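Local coordinates for PixA inclusion body protein (Burkholderia cenocepacia, PDB 4LZK) that is of unknown function but belongs to the PixA family of inclusion body proteins, whose fold is built largely from beta strands, at residues 60-64 against 75-80; 79-85 against 144-150. One frame throughout, in Å; residues are numbered along the deposited sequence.

In the fold
From the N-terminal side, the chain leaves strand 53-57, makes a turn at 60-63 and returns along strand 72-76; contact 1 closes this short loop, its segments separated by 10 residues. The chain then turns at 77-80 into strand 81-88, and contact 2 closes a much longer loop of 58 residues when strand 142-149 comes back beside it. The two contacts are in series and share Gly79 and Asp80 in the connecting turn. Strand 72-76 belongs to one mixed sheet and strands 81-88 and 142-149 to another, and the 77-80 turn carries the chain between them. The contact centres are about 12 Å apart, and Leu76 CD1 packs 3.6 Å from Val82 CG1.

Contact 1 of 2, residues 60-64 against 75-80; sequences APGVS and KLNVGD
Ser64 and Lys75 form a single antiparallel, hydrogen-bonded bridge, Ser64 N giving to Lys75 O at 3.0 Å and Lys75 N to Ser64 O at 2.9 Å. One residue earlier, Val63 CA makes a CA-H...O contact to Lys75 O at 3.2 Å. Asn77 carries the main side-chain link: its ND2 reaches Pro61 O at 3.2 Å, in the plane of that carbonyl and on a lone pair, though the bond is bent (N-H...O 146°) and the oxygen tilted from the amide plane. The same ND2 binds Asp80 OD2 at 2.8 Å on the syn lone pair, while Asn77 N meets this oxygen from above the carboxylate plane. Two type II beta turns, Ala60 to Val63 and Asn77 to Asp80, are thus joined by one amide, and the two bonds to OD2, with the one from Gln18 N to OD1, hold the carboxylate over the second turn. Val63 CG2, anti to its carbonyl carbon (chi1 174° places CG1 opposite the backbone N), lies 3.6 Å from Asp80 OD2 and 4.0 Å from Leu76 CB. On the other flank, Ser64 OG lies over the aliphatic part of Lys75, 3.6 Å from its CD, and hydrogen-bonds Gln183 of the second subunit. Ser106 OG of that subunit pairs with Asn77 OD1.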
loop_
_atom_site.group_PDB
_atom_site.type_symbol
_atom_site.label_atom_id
_atom_site.label_comp_id
_atom_site.label_asym_id
_atom_site.label_seq_id
_atom_site.Cartn_x
_atom_site.Cartn_y
_atom_site.Cartn_z
ATOM N N ALA C 60 5.092 -17.454 0.650
ATOM C CA ALA C 60 4.853 -18.844 1.034
ATOM C C ALA C 60 3.405 -18.985 1.524
ATOM O O ALA C 60 2.827 -18.004 1.962
ATOM C CB ALA C 60 5.831 -19.278 2.109
ATOM N N PRO C 61 2.825 -20.200 1.503
ATOM C CA PRO C 61 1.411 -20.270 1.946
ATOM C C PRO C 61 1.256 -19.936 3.425
ATOM O O PRO C 61 1.987 -20.457 4.240
ATOM C CB PRO C 61 1.003 -21.718 1.633
ATOM C CG PRO C 61 1.978 -22.142 0.566
ATOM C CD PRO C 61 3.285 -21.475 0.926
ATOM N N GLY C 62 0.384 -18.997 3.752
ATOM C CA GLY C 62 0.120 -18.618 5.112
ATOM C C GLY C 62 1.121 -17.586 5.636
ATOM O O GLY C 62 1.140 -17.268 6.818
ATOM N N VAL C 63 1.962 -17.059 4.753
ATOM C CA VAL C 63 2.893 -16.053 5.113
ATOM C C VAL C 63 2.450 -14.724 4.444
ATOM O O VAL C 63 2.156 -14.722 3.295
ATOM C CB VAL C 63 4.280 -16.461 4.608
ATOM C CG1 VAL C 63 5.260 -15.354 4.850
ATOM C CG2 VAL C 63 4.713 -17.731 5.297
ATOM N N SER C 64 2.382 -13.620 5.167
ATOM C CA SER C 64 2.085 -12.296 4.531
ATOM C C SER C 64 2.922 -11.262 5.229
ATOM O O SER C 64 3.454 -11.503 6.301
ATOM C CB SER C 64 0.612 -11.933 4.665
ATOM O OG SER C 64 0.223 -11.743 6.048
ATOM N N LYS C 75 3.539 -12.085 9.103
ATOM C CA LYS C 75 2.618 -13.052 9.722
ATOM C C LYS C 75 2.908 -14.368 9.145
ATOM O O LYS C 75 2.876 -14.519 7.948
ATOM C CB LYS C 75 1.177 -12.705 9.459
ATOM C CG LYS C 75 0.747 -11.481 10.202
ATOM C CD LYS C 75 -0.409 -10.866 9.519
ATOM C CE LYS C 75 -1.279 -10.063 10.453
ATOM N NZ LYS C 75 -2.323 -10.984 11.014
ATOM N N LEU C 76 3.186 -15.356 9.973
ATOM C CA LEU C 76 3.519 -16.647 9.424
ATOM C C LEU C 76 2.981 -17.826 10.309
ATOM O O LEU C 76 2.225 -17.595 11.227
ATOM C CB LEU C 76 5.021 -16.723 9.165
ATOM C CG LEU C 76 6.012 -17.033 10.310
ATOM C CD1 LEU C 76 7.456 -16.607 9.961
ATOM C CD2 LEU C 76 5.672 -16.497 11.635
ATOM N N ASN C 77 3.329 -19.040 9.965
ATOM C CA ASN C 77 2.867 -20.233 10.690
ATOM C C ASN C 77 3.866 -20.691 11.752
ATOM O O ASN C 77 5.069 -20.731 11.474
ATOM C CB ASN C 77 2.554 -21.391 9.726
ATOM C CG ASN C 77 1.798 -20.945 8.493
ATOM O OD1 ASN C 77 0.551 -20.937 8.501
ATOM N ND2 ASN C 77 2.561 -20.560 7.393
ATOM N N VAL C 78 3.396 -21.012 12.969
ATOM C CA VAL C 78 4.263 -21.758 13.864
ATOM C C VAL C 78 4.909 -22.933 13.108
ATOM O O VAL C 78 4.227 -23.706 12.431
ATOM C CB VAL C 78 3.472 -22.278 15.080
ATOM C CG1 VAL C 78 4.311 -23.232 15.919
ATOM C CG2 VAL C 78 2.954 -21.138 15.853
ATOM N N GLY C 79 6.189 -23.131 13.250
ATOM C CA GLY C 79 6.896 -24.095 12.449
ATOM C C GLY C 79 7.795 -23.516 11.360
ATOM O O GLY C 79 8.787 -24.119 11.016
ATOM N N ASP C 80 7.427 -22.358 10.797
ATOM C CA ASP C 80 8.148 -21.754 9.698
ATOM C C ASP C 80 9.507 -21.296 10.196
ATOM O O ASP C 80 9.623 -20.699 11.283
ATOM C CB ASP C 80 7.371 -20.573 9.113
ATOM C CG ASP C 80 6.052 -21.034 8.357
ATOM O OD1 ASP C 80 5.859 -22.301 8.224
ATOM O OD2 ASP C 80 5.222 -20.147 7.963
#

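Contact 2 of 2, residues 79-85 against 144-150; sequences GDKVSLM and QAFESVA
Asp80 O receives the N-H of Ala150 at 2.8 Å, nearly along the C=O axis and with an N-H...O angle of 170°; Val149 CG2 also packs against this oxygen at 3.3 Å. The bond lies at one end of an antiparallel pairing of neighbouring strands in a mixed beta sheet, where the N-to-C directions of segments 81-85 and 144-149 make 155° and their axes approach to 4.5 Å. Val82 with Ser148 and Leu84 with Phe146 are the hydrogen-bonded pairs, alternating with the non-hydrogen-bonded pairs Lys81 with Val149 and Ser83 with Glu147. Beyond Asp80, Gly79 N extends the pairing through a bond to Ala150 O. Val82, Leu84, Phe146 and Ser148 share one face. There Val82 CG2 touches Ser148 CB, whereas Ser148 OG turns to the backbone oxygen of Ala112. The Phe146 ring meets Leu84 O at its edge, in plane, with CD1 3.9 Å from that oxygen. Beyond the pair, Leu84 and Phe146 both pack on Ile99 of strand 96-105, joining this face to the other sheet. Lys81, Ser83, Glu147 and Val149 occupy the reverse face. Ser83 OG is turned opposite its backbone N (chi1 177°) and lies 3.5 Å from Ala145 CB and 3.9 Å from Glu147 CG. At the far end, selenomethionine Met85 places CG 3.8 Å from Ala145 CB, and its chain bends about the CG-SE bond, bringing CE to 3.7 Å from Gln144 O.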
loop_
_atom_site.group_PDB
_atom_site.type_symbol
_atom_site.label_atom_id
_atom_site.label_comp_id
_atom_site.label_asym_id
_atom_site.label_seq_id
_atom_site.Cartn_x
_atom_site.Cartn_y
_atom_site.Cartn_z
ATOM N N GLY C 79 6.189 -23.131 13.250
ATOM C CA GLY C 79 6.896 -24.095 12.449
ATOM C C GLY C 79 7.795 -23.516 11.360
ATOM O O GLY C 79 8.787 -24.119 11.016
ATOM N N ASP C 80 7.427 -22.358 10.797
ATOM C CA ASP C 80 8.148 -21.754 9.698
ATOM C C ASP C 80 9.507 -21.296 10.196
ATOM O O ASP C 80 9.623 -20.699 11.283
ATOM C CB ASP C 80 7.371 -20.573 9.113
ATOM C CG ASP C 80 6.052 -21.034 8.357
ATOM O OD1 ASP C 80 5.859 -22.301 8.224
ATOM O OD2 ASP C 80 5.222 -20.147 7.963
ATOM N N LYS C 81 10.520 -21.590 9.382
ATOM C CA LYS C 81 11.851 -21.108 9.576
ATOM C C LYS C 81 12.032 -19.716 8.942
ATOM O O LYS C 81 11.390 -19.404 7.948
ATOM C CB LYS C 81 12.834 -22.074 8.911
ATOM C CG LYS C 81 12.529 -23.514 9.344
ATOM C CD LYS C 81 13.687 -24.504 9.157
ATOM C CE LYS C 81 13.593 -25.335 7.855
ATOM N NZ LYS C 81 14.936 -25.896 7.485
ATOM N N VAL C 82 12.896 -18.890 9.517
ATOM C CA VAL C 82 13.159 -17.557 8.904
ATOM C C VAL C 82 14.664 -17.364 8.824
ATOM O O VAL C 82 15.404 -18.049 9.560
ATOM C CB VAL C 82 12.516 -16.397 9.622
ATOM C CG1 VAL C 82 11.002 -16.487 9.578
ATOM C CG2 VAL C 82 13.025 -16.293 11.067
ATOM N N SER C 83 15.115 -16.615 7.842
ATOM C CA SER C 83 16.539 -16.376 7.686
ATOM C C SER C 83 16.639 -14.930 7.272
ATOM O O SER C 83 16.067 -14.545 6.239
ATOM C CB SER C 83 17.151 -17.291 6.629
ATOM O OG SER C 83 18.568 -16.956 6.462
ATOM N N LEU C 84 17.339 -14.133 8.094
ATOM C CA LEU C 84 17.370 -12.689 7.996
ATOM C C LEU C 84 18.776 -12.249 7.586
ATOM O O LEU C 84 19.765 -12.695 8.192
ATOM C CB LEU C 84 16.980 -12.008 9.305
ATOM C CG LEU C 84 17.182 -10.508 9.390
ATOM C CD1 LEU C 84 16.138 -9.799 8.465
ATOM C CD2 LEU C 84 17.063 -9.988 10.797
HETATM N N MSE C 85 18.826 -11.388 6.592
HETATM C CA MSE C 85 20.068 -10.728 6.141
HETATM C C MSE C 85 19.841 -9.279 5.965
HETATM O O MSE C 85 18.701 -8.844 5.830
HETATM C CB MSE C 85 20.569 -11.344 4.811
HETATM C CG MSE C 85 20.679 -12.824 4.884
HETATM SE SE MSE C 85 21.438 -13.675 3.258
HETATM C CE MSE C 85 23.224 -12.909 3.399
ATOM N N GLN C 144 26.698 -13.408 6.241
ATOM C CA GLN C 144 26.143 -13.946 7.422
ATOM C C GLN C 144 24.651 -13.833 7.377
ATOM O O GLN C 144 24.156 -12.814 6.951
ATOM C CB GLN C 144 26.601 -13.100 8.571
ATOM C CG GLN C 144 26.660 -13.752 9.858
ATOM C CD GLN C 144 27.847 -13.244 10.612
ATOM O OE1 GLN C 144 28.338 -12.171 10.320
ATOM N NE2 GLN C 144 28.324 -14.018 11.561
ATOM N N ALA C 145 23.934 -14.848 7.801
ATOM C CA ALA C 145 22.461 -14.771 7.905
ATOM C C ALA C 145 22.106 -15.123 9.339
ATOM O O ALA C 145 22.922 -15.734 10.044
ATOM C CB ALA C 145 21.844 -15.758 6.928
ATOM N N PHE C 146 20.938 -14.736 9.813
ATOM C CA PHE C 146 20.516 -14.942 11.196
ATOM C C PHE C 146 19.272 -15.811 11.122
ATOM O O PHE C 146 18.265 -15.396 10.524
ATOM C CB PHE C 146 20.311 -13.596 11.838
ATOM C CG PHE C 146 21.632 -12.876 12.119
ATOM C CD1 PHE C 146 22.269 -12.170 11.083
ATOM C CD2 PHE C 146 22.224 -12.917 13.327
ATOM C CE1 PHE C 146 23.498 -11.549 11.301
ATOM C CE2 PHE C 146 23.447 -12.257 13.572
ATOM C CZ PHE C 146 24.084 -11.593 12.515
ATOM N N GLU C 147 19.353 -17.053 11.554
ATOM C CA GLU C 147 18.245 -17.999 11.320
ATOM C C GLU C 147 17.440 -18.219 12.617
ATOM O O GLU C 147 18.007 -18.273 13.725
ATOM C CB GLU C 147 18.778 -19.333 10.846
ATOM C CG GLU C 147 19.527 -19.256 9.507
ATOM C CD GLU C 147 20.071 -20.643 9.019
ATOM O OE1 GLU C 147 20.147 -21.622 9.793
ATOM O OE2 GLU C 147 20.476 -20.747 7.842
ATOM N N SER C 148 16.157 -18.405 12.497
ATOM C CA SER C 148 15.349 -18.838 13.608
ATOM C C SER C 148 14.173 -19.655 13.113
ATOM O O SER C 148 14.094 -20.015 11.965
ATOM C CB SER C 148 14.911 -17.609 14.383
ATOM O OG SER C 148 14.156 -17.954 15.542
ATOM N N VAL C 149 13.219 -19.949 14.012
ATOM C CA VAL C 149 12.026 -20.673 13.650
ATOM C C VAL C 149 10.918 -20.077 14.544
ATOM O O VAL C 149 11.185 -19.651 15.672
ATOM C CB VAL C 149 12.190 -22.221 13.868
ATOM C CG1 VAL C 149 12.291 -22.585 15.368
ATOM C CG2 VAL C 149 11.045 -22.995 13.218
ATOM N N ALA C 150 9.715 -19.990 14.018
ATOM C CA ALA C 150 8.572 -19.604 14.835
ATOM C C ALA C 150 8.187 -20.797 15.704
ATOM O O ALA C 150 7.936 -21.869 15.157
ATOM C CB ALA C 150 7.386 -19.198 13.955
#